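Plasmodesmata-located protein 8 (Arabidopsis thaliana, PDB 6GRF) probably modulates cell-to-cell trafficking at plasmodesmata, as a membrane protein whose extracellular part carries two cysteine-rich, lectin-like DUF26 domains. Local coordinates at residues S177-T180 and A181-E185; L100-E103 and G104-L107; N134-D137 and F138-R142; V187-L190 and K191-G195; T22-E25 and S26-T30. One frame throughout, in Å; residues are numbered along the deposited sequence.

Contact 1: residues S177-T180 and A181-E185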
loop_
_atom_site.group_PDB
_atom_site.type_symbol
_atom_site.label_atom_id
_atom_site.label_comp_id
_atom_site.label_asym_id
_atom_site.label_seq_id
_atom_site.Cartn_x
_atom_site.Cartn_y
_atom_site.Cartn_z
ATOM N N SER A 177 -7.413 7.973 -13.798
ATOM C CA SER A 177 -6.292 8.139 -14.716
ATOM C C SER A 177 -4.976 7.845 -13.984
ATOM O O SER A 177 -4.092 7.154 -14.513
ATOM C CB SER A 177 -6.288 9.524 -15.301
ATOM O OG SER A 177 -7.573 9.855 -15.804
ATOM N N ASP A 178 -4.857 8.378 -12.760
ATOM C CA ASP A 178 -3.640 8.243 -11.974
ATOM C C ASP A 178 -3.482 6.799 -11.476
ATOM O O ASP A 178 -2.385 6.318 -11.373
ATOM C CB ASP A 178 -3.595 9.256 -10.828
ATOM C CG ASP A 178 -3.258 10.677 -11.262
ATOM O OD1 ASP A 178 -2.642 10.854 -12.347
ATOM O OD2 ASP A 178 -3.588 11.605 -10.495
ATOM N N CYS A 179 -4.589 6.137 -11.137
ATOM C CA CYS A 179 -4.576 4.731 -10.758
ATOM C C CYS A 179 -4.031 3.878 -11.916
ATOM O O CYS A 179 -3.132 3.069 -11.701
ATOM C CB CYS A 179 -5.961 4.264 -10.326
ATOM S SG CYS A 179 -6.076 2.472 -10.082
ATOM N N THR A 180 -4.527 4.120 -13.139
ATOM C CA THR A 180 -4.071 3.392 -14.348
ATOM C C THR A 180 -2.549 3.550 -14.519
ATOM O O THR A 180 -1.848 2.577 -14.737
ATOM C CB THR A 180 -4.831 3.851 -15.603
ATOM O OG1 THR A 180 -6.214 3.593 -15.379
ATOM C CG2 THR A 180 -4.405 3.157 -16.879
ATOM N N ALA A 181 -2.055 4.793 -14.412
ATOM C CA ALA A 181 -0.629 5.121 -14.578
ATOM C C ALA A 181 0.207 4.471 -13.466
ATOM O O ALA A 181 1.303 3.979 -13.724
ATOM C CB ALA A 181 -0.451 6.625 -14.600
ATOM N N CYS A 182 -0.313 4.468 -12.232
ATOM C CA CYS A 182 0.389 3.890 -11.112
ATOM C C CYS A 182 0.557 2.378 -11.336
ATOM O O CYS A 182 1.646 1.836 -11.164
ATOM C CB CYS A 182 -0.340 4.188 -9.806
ATOM S SG CYS A 182 0.603 3.776 -8.312
ATOM N N LEU A 183 -0.531 1.704 -11.719
ATOM C CA LEU A 183 -0.499 0.244 -11.923
ATOM C C LEU A 183 0.352 -0.095 -13.149
ATOM O O LEU A 183 1.070 -1.079 -13.125
ATOM C CB LEU A 183 -1.924 -0.303 -12.053
ATOM C CG LEU A 183 -2.704 -0.322 -10.744
ATOM C CD1 LEU A 183 -4.128 -0.788 -10.959
ATOM C CD2 LEU A 183 -2.006 -1.189 -9.720
ATOM N N ALA A 184 0.299 0.749 -14.183
ATOM C CA ALA A 184 1.156 0.581 -15.369
ATOM C C ALA A 184 2.626 0.544 -14.936
ATOM O O ALA A 184 3.370 -0.311 -15.367
ATOM C CB ALA A 184 0.912 1.674 -16.387
ATOM N N GLU A 185 3.020 1.456 -14.043
ATOM C CA GLU A 185 4.379 1.476 -13.534
ATOM C C GLU A 185 4.664 0.221 -12.691
ATOM O O GLU A 185 5.761 -0.291 -12.738
ATOM C CB GLU A 185 4.624 2.764 -12.737
ATOM C CG GLU A 185 6.036 2.887 -12.178
ATOM C CD GLU A 185 7.117 3.145 -13.213
ATOM O OE1 GLU A 185 6.765 3.335 -14.396
ATOM O OE2 GLU A 185 8.310 3.167 -12.828
#
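This is a local contact along one turn near the start of helix 176-193, the helix that bears two half-cystines of the second Gnk2-homologous domain. Cys-179 and Leu-183 carry it, with SG of Cys-179 lying 3.9 Å from the methyl CD1 of Leu-183. With SG trans to the main-chain nitrogen (chi1 171°), the sulfur lies on the carbonyl side of its residue, where CD1 of Leu-183 meets it. Nearer the root of the leucine, CG of Leu-183 rests 3.5 Å from the carbonyl oxygen O of Cys-179. That oxygen also accepts a nearly straight bond from Leu-183 N (2.9 Å, 166° at the hydrogen), so backbone and side chain repeat the same i to i+4 pairing. Equivalent bonds run from Cys-182 N to Asp-178 O (2.9 Å) and from Ala-184 N to Thr-180 O (2.9 Å). The hydroxyl OG1 of Thr-180 turns back toward the helix start and bonds to Pro-176 O. Leu-183 also packs on Ala-168 and Cys-170 of strand 164-170. Chemically, both sulfurs are spent in disulfides, Cys-179 with Cys-170 and Cys-182 with Cys-207. Two cysteines three residues apart thus tie a single helical turn covalently to two different strands, with one of the sulfurs against a hydrocarbon neighbour.

Contact 2: residues L100-E103 and G104-L107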
loop_
_atom_site.group_PDB
_atom_site.type_symbol
_atom_site.label_atom_id
_atom_site.label_comp_id
_atom_site.label_asym_id
_atom_site.label_seq_id
_atom_site.Cartn_x
_atom_site.Cartn_y
_atom_site.Cartn_z
ATOM N N LEU A 100 3.238 1.870 6.607
ATOM C CA LEU A 100 3.200 0.495 7.038
ATOM C C LEU A 100 2.206 -0.277 6.176
ATOM O O LEU A 100 1.038 0.091 6.097
ATOM C CB LEU A 100 2.770 0.431 8.501
ATOM C CG LEU A 100 2.519 -0.984 9.009
ATOM C CD1 LEU A 100 3.827 -1.758 9.094
ATOM C CD2 LEU A 100 1.816 -0.957 10.354
ATOM N N GLN A 101 2.682 -1.381 5.600
ATOM C CA GLN A 101 1.878 -2.259 4.794
ATOM C C GLN A 101 1.841 -3.629 5.478
ATOM O O GLN A 101 2.876 -4.292 5.634
ATOM C CB GLN A 101 2.454 -2.300 3.379
ATOM C CG GLN A 101 1.699 -3.219 2.429
ATOM C CD GLN A 101 0.417 -2.629 1.903
ATOM O OE1 GLN A 101 -0.661 -3.169 2.130
ATOM N NE2 GLN A 101 0.521 -1.538 1.163
ATOM N N LEU A 102 0.648 -3.990 5.959
ATOM C CA LEU A 102 0.320 -5.339 6.384
ATOM C C LEU A 102 -0.410 -6.015 5.222
ATOM O O LEU A 102 -0.830 -5.334 4.284
ATOM C CB LEU A 102 -0.561 -5.282 7.635
ATOM C CG LEU A 102 -0.008 -4.488 8.825
ATOM C CD1 LEU A 102 -0.885 -4.675 10.050
ATOM C CD2 LEU A 102 1.422 -4.887 9.157
ATOM N N GLU A 103 -0.578 -7.337 5.291
ATOM C CA GLU A 103 -1.275 -8.051 4.227
ATOM C C GLU A 103 -2.646 -7.405 3.959
ATOM O O GLU A 103 -3.044 -7.242 2.813
ATOM C CB GLU A 103 -1.417 -9.535 4.573
ATOM C CG GLU A 103 -2.160 -10.344 3.521
ATOM C CD GLU A 103 -1.660 -10.161 2.094
ATOM O OE1 GLU A 103 -0.417 -10.205 1.881
ATOM O OE2 GLU A 103 -2.513 -9.955 1.195
ATOM N N GLY A 104 -3.350 -7.019 5.020
ATOM C CA GLY A 104 -4.723 -6.560 4.933
ATOM C C GLY A 104 -4.883 -5.052 4.783
ATOM O O GLY A 104 -5.956 -4.595 4.435
ATOM N N CYS A 105 -3.858 -4.257 5.101
ATOM C CA CYS A 105 -4.082 -2.807 5.179
ATOM C C CYS A 105 -2.775 -2.023 5.096
ATOM O O CYS A 105 -1.689 -2.529 5.354
ATOM C CB CYS A 105 -4.860 -2.424 6.433
ATOM S SG CYS A 105 -4.107 -2.993 7.981
ATOM N N PHE A 106 -2.937 -0.761 4.697
ATOM C CA PHE A 106 -1.877 0.178 4.519
ATOM C C PHE A 106 -2.222 1.437 5.316
ATOM O O PHE A 106 -3.367 1.879 5.283
ATOM C CB PHE A 106 -1.702 0.462 3.031
ATOM C CG PHE A 106 -0.719 1.553 2.701
ATOM C CD1 PHE A 106 0.642 1.349 2.850
ATOM C CD2 PHE A 106 -1.155 2.771 2.201
ATOM C CE1 PHE A 106 1.550 2.343 2.519
ATOM C CE2 PHE A 106 -0.246 3.758 1.861
ATOM C CZ PHE A 106 1.101 3.546 2.027
ATOM N N LEU A 107 -1.233 1.963 6.044
ATOM C CA LEU A 107 -1.379 3.182 6.838
ATOM C C LEU A 107 -0.207 4.112 6.536
ATOM O O LEU A 107 0.926 3.672 6.507
ATOM C CB LEU A 107 -1.389 2.779 8.309
ATOM C CG LEU A 107 -1.522 3.923 9.304
ATOM C CD1 LEU A 107 -2.861 4.631 9.137
ATOM C CD2 LEU A 107 -1.366 3.403 10.713
#
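Phe-106 meets Gln-101 across two neighbouring strands, and its side chain can be followed outward from the backbone. CB of Phe-106 sits 3.9 Å from CD of the Gln-101 amide. CG stands opposite the backbone N (chi1 173°), on the side of the carbonyl carbon, which brings the ring alongside that amide: the two planes differ by only 13°, although the side chains themselves cross at about a right angle. Further out, CD1 of the ring lies 4.1 Å from CB of Gln-101 and 3.5 Å from the carbonyl O of Leu-100, and beyond this the phenyl group packs on Tyr-10 and Leu-65 of the flanking strands. The pair is the non-hydrogen-bonded one of an antiparallel beta hairpin, strands 98-102 and 105-110, whose two-residue loop, Glu-103 and Gly-104, has the backbone angles of a type I turn. Leu-102 N gives a bond of 2.8 Å to Cys-105 O beside the loop, while the return bond from Cys-105 N is weak. Leu-100 and Leu-107 form the next hydrogen-bonded pair, their N and O atoms 2.9 Å apart in both directions, and turn their side chains to the other face, against helix 74-91. CD1 of Leu-102 comes within 4.2 Å of SG of Cys-105, the sulfur joined by a disulfide to Cys-80 of that helix.

Contact 3: residues N134-D137 and F138-R142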
loop_
_atom_site.group_PDB
_atom_site.type_symbol
_atom_site.label_atom_id
_atom_site.label_comp_id
_atom_site.label_asym_id
_atom_site.label_seq_id
_atom_site.Cartn_x
_atom_site.Cartn_y
_atom_site.Cartn_z
ATOM N N ASN A 134 12.063 -22.387 -19.276
ATOM C CA ASN A 134 11.571 -23.245 -20.364
ATOM C C ASN A 134 10.064 -23.495 -20.221
ATOM O O ASN A 134 9.602 -24.623 -20.216
ATOM C CB ASN A 134 12.383 -24.542 -20.435
ATOM C CG ASN A 134 13.805 -24.305 -20.904
ATOM O OD1 ASN A 134 14.071 -23.338 -21.620
ATOM N ND2 ASN A 134 14.720 -25.180 -20.513
ATOM N N ASP A 135 9.304 -22.410 -20.118
ATOM C CA ASP A 135 7.856 -22.450 -19.987
ATOM C C ASP A 135 7.312 -21.105 -20.480
ATOM O O ASP A 135 6.943 -20.212 -19.692
ATOM C CB ASP A 135 7.426 -22.796 -18.558
ATOM C CG ASP A 135 5.959 -23.340 -18.471
ATOM O OD1 ASP A 135 5.217 -23.139 -19.393
ATOM O OD2 ASP A 135 5.591 -23.810 -17.364
ATOM N N TYR A 136 7.294 -20.974 -21.806
ATOM C CA TYR A 136 6.800 -19.811 -22.491
ATOM C C TYR A 136 5.352 -19.544 -22.091
ATOM O O TYR A 136 4.960 -18.401 -21.994
ATOM C CB TYR A 136 6.881 -19.989 -24.006
ATOM C CG TYR A 136 6.318 -18.827 -24.781
ATOM C CD1 TYR A 136 7.068 -17.681 -24.990
ATOM C CD2 TYR A 136 5.032 -18.866 -25.297
ATOM C CE1 TYR A 136 6.560 -16.602 -25.697
ATOM C CE2 TYR A 136 4.506 -17.795 -26.002
ATOM C CZ TYR A 136 5.272 -16.656 -26.201
ATOM O OH TYR A 136 4.769 -15.598 -26.905
ATOM N N ASP A 137 4.581 -20.614 -21.876
ATOM C CA ASP A 137 3.164 -20.517 -21.573
ATOM C C ASP A 137 2.950 -19.764 -20.249
ATOM O O ASP A 137 2.041 -18.950 -20.142
ATOM C CB ASP A 137 2.510 -21.898 -21.527
ATOM C CG ASP A 137 1.006 -21.825 -21.324
ATOM O OD1 ASP A 137 0.318 -21.271 -22.213
ATOM O OD2 ASP A 137 0.541 -22.275 -20.252
ATOM N N PHE A 138 3.776 -20.061 -19.242
ATOM C CA PHE A 138 3.708 -19.379 -17.966
ATOM C C PHE A 138 3.829 -17.862 -18.161
ATOM O O PHE A 138 3.084 -17.094 -17.560
ATOM C CB PHE A 138 4.819 -19.847 -17.027
ATOM C CG PHE A 138 4.790 -19.126 -15.708
ATOM C CD1 PHE A 138 3.825 -19.433 -14.759
ATOM C CD2 PHE A 138 5.683 -18.097 -15.441
ATOM C CE1 PHE A 138 3.789 -18.757 -13.550
ATOM C CE2 PHE A 138 5.635 -17.417 -14.233
ATOM C CZ PHE A 138 4.683 -17.745 -13.297
ATOM N N PHE A 139 4.782 -17.444 -18.998
ATOM C CA PHE A 139 5.097 -16.037 -19.177
ATOM C C PHE A 139 4.005 -15.344 -20.000
ATOM O O PHE A 139 3.697 -14.191 -19.757
ATOM C CB PHE A 139 6.520 -15.891 -19.723
ATOM C CG PHE A 139 7.543 -16.222 -18.669
ATOM C CD1 PHE A 139 7.604 -15.489 -17.493
ATOM C CD2 PHE A 139 8.390 -17.305 -18.812
ATOM C CE1 PHE A 139 8.513 -15.811 -16.499
ATOM C CE2 PHE A 139 9.295 -17.632 -17.814
ATOM C CZ PHE A 139 9.359 -16.883 -16.662
ATOM N N LYS A 140 3.400 -16.055 -20.950
ATOM C CA LYS A 140 2.319 -15.488 -21.717
ATOM C C LYS A 140 1.098 -15.276 -20.805
ATOM O O LYS A 140 0.389 -14.277 -20.932
ATOM C CB LYS A 140 1.972 -16.370 -22.922
ATOM C CG LYS A 140 0.985 -15.718 -23.883
ATOM C CD LYS A 140 0.745 -16.477 -25.182
ATOM C CE LYS A 140 0.350 -15.580 -26.346
ATOM N NZ LYS A 140 -0.611 -14.515 -25.951
ATOM N N ARG A 141 0.853 -16.220 -19.892
ATOM C CA ARG A 141 -0.283 -16.134 -18.980
ATOM C C ARG A 141 -0.035 -15.002 -17.974
ATOM O O ARG A 141 -0.943 -14.279 -17.617
ATOM C CB ARG A 141 -0.519 -17.454 -18.244
ATOM C CG ARG A 141 -0.769 -18.655 -19.149
ATOM C CD ARG A 141 -2.222 -18.858 -19.508
ATOM N NE ARG A 141 -2.487 -20.111 -20.219
ATOM C CZ ARG A 141 -3.646 -20.388 -20.802
ATOM N NH1 ARG A 141 -4.678 -19.584 -20.611
ATOM N NH2 ARG A 141 -3.768 -21.447 -21.580
ATOM N N ARG A 142 1.210 -14.862 -17.527
ATOM C CA ARG A 142 1.568 -13.777 -16.646
ATOM C C ARG A 142 1.278 -12.444 -17.344
ATOM O O ARG A 142 0.663 -11.579 -16.756
ATOM C CB ARG A 142 3.039 -13.877 -16.236
ATOM C CG ARG A 142 3.456 -12.847 -15.194
ATOM C CD ARG A 142 4.648 -12.043 -15.672
ATOM N NE ARG A 142 5.893 -12.621 -15.229
ATOM C CZ ARG A 142 7.100 -12.244 -15.621
ATOM N NH1 ARG A 142 7.347 -11.933 -16.882
ATOM N NH2 ARG A 142 8.062 -12.186 -14.718
#
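Helix 136-149 begins here with an N-cap: Asp-135, just ahead of the first turn, accepts from the amide of Phe-138 through its side chain. CG of Asp-135 lies opposite its backbone N (chi1 -160°), on the side of the carbonyl carbon, which leaves OD1 within reach of Phe-138 N. This capping bond is weak at 3.4 Å though fairly straight (153°), and the same N-H also makes a weak bond to the carbonyl O of Asp-135. The other carboxylate oxygen, OD2, is hydrogen-bonded to the hydroxyl of Tyr-216, which steadies the capping group from outside. Within the first turn, Asp-137 reaches along the helix to Arg-141, one turn on, in a long salt bridge, OD1 to NE at 3.6 Å. OD2 of Asp-137 lies in the guanidinium plane at its edge, but the carboxylate is turned 80° against that plane, so the two groups do not pair side-on. The same two residues are joined in the backbone by the helical bond Arg-141 N to Asp-137 O, 3.0 Å. On another flank, CE2 of the Tyr-136 ring touches CD of Lys-140 at 4.1 Å. Phe-138 is buried: it packs on Val-132, Tyr-216 and Val-164 of strand 164-170; Phe-139 also touches Val-132. Arg-141 reaches Val-164 too and sends NH1 in a weak bond to Ser-161 at the end of strand 156-161.

Contact 4: residues V187-L190 and K191-G195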
loop_
_atom_site.group_PDB
_atom_site.type_symbol
_atom_site.label_atom_id
_atom_site.label_comp_id
_atom_site.label_asym_id
_atom_site.label_seq_id
_atom_site.Cartn_x
_atom_site.Cartn_y
_atom_site.Cartn_z
ATOM N N VAL A 187 3.471 -2.829 -12.981
ATOM C CA VAL A 187 3.563 -3.984 -13.842
ATOM C C VAL A 187 4.902 -3.934 -14.575
ATOM O O VAL A 187 5.599 -4.957 -14.677
ATOM C CB VAL A 187 2.349 -4.033 -14.790
ATOM C CG1 VAL A 187 2.605 -4.840 -16.057
ATOM C CG2 VAL A 187 1.129 -4.545 -14.038
ATOM N N GLY A 188 5.251 -2.744 -15.074
ATOM C CA GLY A 188 6.559 -2.515 -15.662
ATOM C C GLY A 188 7.659 -2.989 -14.728
ATOM O O GLY A 188 8.609 -3.634 -15.144
ATOM N N LYS A 189 7.501 -2.672 -13.440
ATOM C CA LYS A 189 8.494 -2.982 -12.434
ATOM C C LYS A 189 8.537 -4.490 -12.171
ATOM O O LYS A 189 9.608 -5.034 -11.967
ATOM C CB LYS A 189 8.188 -2.252 -11.127
ATOM C CG LYS A 189 8.435 -0.756 -11.152
ATOM C CD LYS A 189 9.883 -0.397 -11.297
ATOM C CE LYS A 189 10.166 1.027 -10.877
ATOM N NZ LYS A 189 11.568 1.386 -11.195
ATOM N N LEU A 190 7.362 -5.127 -12.117
ATOM C CA LEU A 190 7.272 -6.561 -11.902
ATOM C C LEU A 190 8.060 -7.245 -13.024
ATOM O O LEU A 190 8.883 -8.105 -12.758
ATOM C CB LEU A 190 5.806 -7.025 -11.851
ATOM C CG LEU A 190 5.098 -6.849 -10.505
ATOM C CD1 LEU A 190 3.589 -6.982 -10.639
ATOM C CD2 LEU A 190 5.616 -7.828 -9.468
ATOM N N LYS A 191 7.865 -6.775 -14.257
ATOM C CA LYS A 191 8.503 -7.378 -15.419
ATOM C C LYS A 191 10.015 -7.141 -15.364
ATOM O O LYS A 191 10.780 -8.032 -15.667
ATOM C CB LYS A 191 7.915 -6.827 -16.719
ATOM C CG LYS A 191 6.502 -7.287 -17.051
ATOM C CD LYS A 191 5.844 -6.398 -18.083
ATOM C CE LYS A 191 4.351 -6.608 -18.208
ATOM N NZ LYS A 191 4.027 -7.768 -19.074
ATOM N N ASN A 192 10.444 -5.940 -14.964
ATOM C CA ASN A 192 11.828 -5.528 -15.213
ATOM C C ASN A 192 12.723 -5.917 -14.024
ATOM O O ASN A 192 13.902 -6.202 -14.227
ATOM C CB ASN A 192 11.875 -4.073 -15.702
ATOM C CG ASN A 192 11.401 -3.953 -17.148
ATOM O OD1 ASN A 192 12.116 -4.333 -18.085
ATOM N ND2 ASN A 192 10.176 -3.482 -17.355
ATOM N N LEU A 193 12.158 -6.027 -12.815
ATOM C CA LEU A 193 12.934 -6.419 -11.614
ATOM C C LEU A 193 12.848 -7.930 -11.338
ATOM O O LEU A 193 13.771 -8.498 -10.758
ATOM C CB LEU A 193 12.423 -5.631 -10.405
ATOM C CG LEU A 193 12.521 -4.106 -10.506
ATOM C CD1 LEU A 193 11.840 -3.448 -9.312
ATOM C CD2 LEU A 193 13.966 -3.647 -10.609
ATOM N N CYS A 194 11.732 -8.566 -11.707
ATOM C CA CYS A 194 11.466 -9.964 -11.367
ATOM C C CYS A 194 11.180 -10.771 -12.640
ATOM O O CYS A 194 10.139 -11.403 -12.757
ATOM C CB CYS A 194 10.255 -10.083 -10.453
ATOM S SG CYS A 194 10.393 -9.120 -8.928
ATOM N N GLY A 195 12.109 -10.725 -13.593
ATOM C CA GLY A 195 11.854 -11.197 -14.940
ATOM C C GLY A 195 11.270 -12.603 -14.985
ATOM O O GLY A 195 10.295 -12.826 -15.709
#
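Asn-192 folds back on Gly-188 in a set of hydrogen bonds. The carbonyl O of Gly-188 is gripped twice, by the side-chain ND2 of Asn-192 at 2.7 Å and by the backbone N of Asn-192 at 3.0 Å. The two donors come from opposite faces of the carbonyl plane. What brings the amide there is the first torsion of Asn-192: at -74° it sets CG opposite the residue's own carbonyl carbon and folds it toward the preceding turn. The last helical bonds follow, Leu-193 N to Lys-189 O at 2.9 Å and Cys-194 N to Leu-190 O at 3.1 Å. In the latter the donor stands 35° above the carbonyl plane, as the chain leaves helical geometry at Cys-194.

Apolar contacts run along the helix between residues four apart. Val-187 and Lys-191 lie side by side, CG1 against CE at 3.3 Å, tighter than usual for carbons; the lysine's NZ continues to a salt bridge with Asp-143. Lys-189 and Leu-193 repeat the pattern more loosely, CD to CD1 at 4.1 Å. Leu-190 meanwhile packs on Ala-200, Val-202, Ala-209 and Tyr-211 of the sheet and on Leu-146 of helix 136-149.

Covalent closure comes from Cys-194, whose SG is bonded to Cys-127. Together these features describe the C-terminal end of the second helix in a DUF26 domain, where two helices lie against a five-stranded antiparallel sheet.

Contact 5: residues T22-E25 and S26-T30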
loop_
_atom_site.group_PDB
_atom_site.type_symbol
_atom_site.label_atom_id
_atom_site.label_comp_id
_atom_site.label_asym_id
_atom_site.label_seq_id
_atom_site.Cartn_x
_atom_site.Cartn_y
_atom_site.Cartn_z
ATOM N N THR A 22 4.869 18.180 21.753
ATOM C CA THR A 22 4.771 19.178 20.715
ATOM C C THR A 22 3.395 19.067 20.068
ATOM O O THR A 22 2.746 18.028 20.151
ATOM C CB THR A 22 5.910 19.031 19.700
ATOM O OG1 THR A 22 5.895 17.699 19.175
ATOM C CG2 THR A 22 7.260 19.347 20.308
ATOM N N PRO A 23 2.881 20.155 19.460
ATOM C CA PRO A 23 1.656 20.082 18.666
ATOM C C PRO A 23 1.637 18.954 17.619
ATOM O O PRO A 23 0.599 18.351 17.414
ATOM C CB PRO A 23 1.611 21.458 17.990
ATOM C CG PRO A 23 2.282 22.373 18.996
ATOM C CD PRO A 23 3.388 21.531 19.593
ATOM N N PHE A 24 2.779 18.665 16.989
ATOM C CA PHE A 24 2.826 17.592 16.022
ATOM C C PHE A 24 2.509 16.244 16.690
ATOM O O PHE A 24 1.759 15.448 16.118
ATOM C CB PHE A 24 4.154 17.525 15.272
ATOM C CG PHE A 24 4.154 16.397 14.273
ATOM C CD1 PHE A 24 4.600 15.131 14.630
ATOM C CD2 PHE A 24 3.617 16.572 13.009
ATOM C CE1 PHE A 24 4.560 14.083 13.721
ATOM C CE2 PHE A 24 3.583 15.524 12.099
ATOM C CZ PHE A 24 4.051 14.280 12.457
ATOM N N GLU A 25 3.075 15.974 17.874
ATOM C CA GLU A 25 2.785 14.718 18.572
ATOM C C GLU A 25 1.269 14.602 18.784
ATOM O O GLU A 25 0.688 13.546 18.536
ATOM C CB GLU A 25 3.533 14.600 19.905
ATOM C CG GLU A 25 3.354 13.240 20.574
ATOM C CD GLU A 25 4.157 12.979 21.843
ATOM O OE1 GLU A 25 4.314 13.915 22.647
ATOM O OE2 GLU A 25 4.611 11.826 22.036
ATOM N N SER A 26 0.643 15.691 19.245
ATOM C CA SER A 26 -0.811 15.758 19.477
ATOM C C SER A 26 -1.580 15.487 18.181
ATOM O O SER A 26 -2.582 14.773 18.179
ATOM C CB SER A 26 -1.217 17.097 20.040
ATOM O OG SER A 26 -0.669 17.281 21.331
ATOM N N ASN A 27 -1.115 16.104 17.093
ATOM C CA ASN A 27 -1.784 16.037 15.797
ATOM C C ASN A 27 -1.710 14.598 15.253
ATOM O O ASN A 27 -2.679 14.084 14.682
ATOM C CB ASN A 27 -1.218 17.087 14.833
ATOM C CG ASN A 27 -1.659 18.499 15.177
ATOM O OD1 ASN A 27 -2.609 18.683 15.930
ATOM N ND2 ASN A 27 -0.997 19.490 14.603
ATOM N N ARG A 28 -0.551 13.962 15.454
ATOM C CA ARG A 28 -0.326 12.580 15.086
ATOM C C ARG A 28 -1.289 11.681 15.867
ATOM O O ARG A 28 -1.928 10.839 15.261
ATOM C CB ARG A 28 1.129 12.186 15.329
ATOM C CG ARG A 28 1.453 10.741 14.989
ATOM C CD ARG A 28 2.911 10.449 15.256
ATOM N NE ARG A 28 3.182 9.025 15.184
ATOM C CZ ARG A 28 2.829 8.156 16.118
ATOM N NH1 ARG A 28 2.251 8.595 17.227
ATOM N NH2 ARG A 28 3.057 6.863 15.938
ATOM N N ASP A 29 -1.405 11.871 17.186
ATOM C CA ASP A 29 -2.293 11.019 18.002
ATOM C C ASP A 29 -3.736 11.143 17.502
ATOM O O ASP A 29 -4.442 10.149 17.399
ATOM C CB ASP A 29 -2.291 11.376 19.493
ATOM C CG ASP A 29 -1.056 10.941 20.262
ATOM O OD1 ASP A 29 -0.290 10.113 19.730
ATOM O OD2 ASP A 29 -0.870 11.440 21.406
ATOM N N THR A 30 -4.163 12.383 17.251
ATOM C CA THR A 30 -5.511 12.699 16.813
ATOM C C THR A 30 -5.787 12.001 15.479
ATOM O O THR A 30 -6.865 11.418 15.277
ATOM C CB THR A 30 -5.699 14.215 16.674
ATOM O OG1 THR A 30 -5.562 14.776 17.976
ATOM C CG2 THR A 30 -7.036 14.600 16.080
HETATM O O HOH W 1 1.850 11.057 18.560
#
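Glu-25, Arg-28 and Asp-29 meet around one ordered water on the opening turns of helix 23-39 of the first Gnk2-homologous (DUF26) domain, which starts after Thr-22 at the N-cap position. The water donates to the carbonyl O of Glu-25 (2.7 Å) and to OD1 of Asp-29 (2.6 Å), and it accepts from NH1 of Arg-28 (2.8 Å), lying in the guanidinium plane at its edge. It thereby links a positive and a negative group whose direct salt bridge is long, NH1 of Arg-28 to OD1 of Asp-29 at 3.9 Å. The same Glu-25 oxygen also receives the helical bond from Asp-29 N, so backbone and water share it.

The next shell fixes the arginine. Its chain is extended (chi2 180°, chi3 169°), which carries the guanidinium out to Tyr-109 and Thr-89, where NE bonds to the hydroxyl of the tyrosine and NH2 to the threonine. Near its root, CB of Arg-28 passes 4.2 Å from CE1 of Phe-24, a ring that meets Tyr-96 edge-to-face and also packs on Tyr-18.

Further out, the helix start is secured by Thr-22 OG1 to Thr-19 O and by Glu-25 OE1 to Asn-21 N, while Asn-27 ND2 bonds to Ser-60 O. At the far end of the segment the carbonyl O of Ser-26 is doubly engaged: N and OG1 of Thr-30, each 3.0 Å away, reach it from opposite faces of its plane.

In the fold
From the N terminus, contact 5 comes first, at the start of the first helix of the N-terminal Gnk2-homologous domain; contact 2 then closes the tight hairpin 98-102/105-110 of the same domain, about 22 Å away between centres. The chain passes on to the second domain, where contact 3 opens helix 136-149 and contacts 1 and 4 follow near the two ends of helix 176-193. All five are local and run in series, so none nests or crosses. Contacts 3 and 4 touch: Arg-142 NH2 probably bonds to Gly-195 O, joining helix 136-149 to the loop just after helix 176-193. Contacts 3 and 5, about 51 Å apart between centres, lie on opposite sides of the chain's centre.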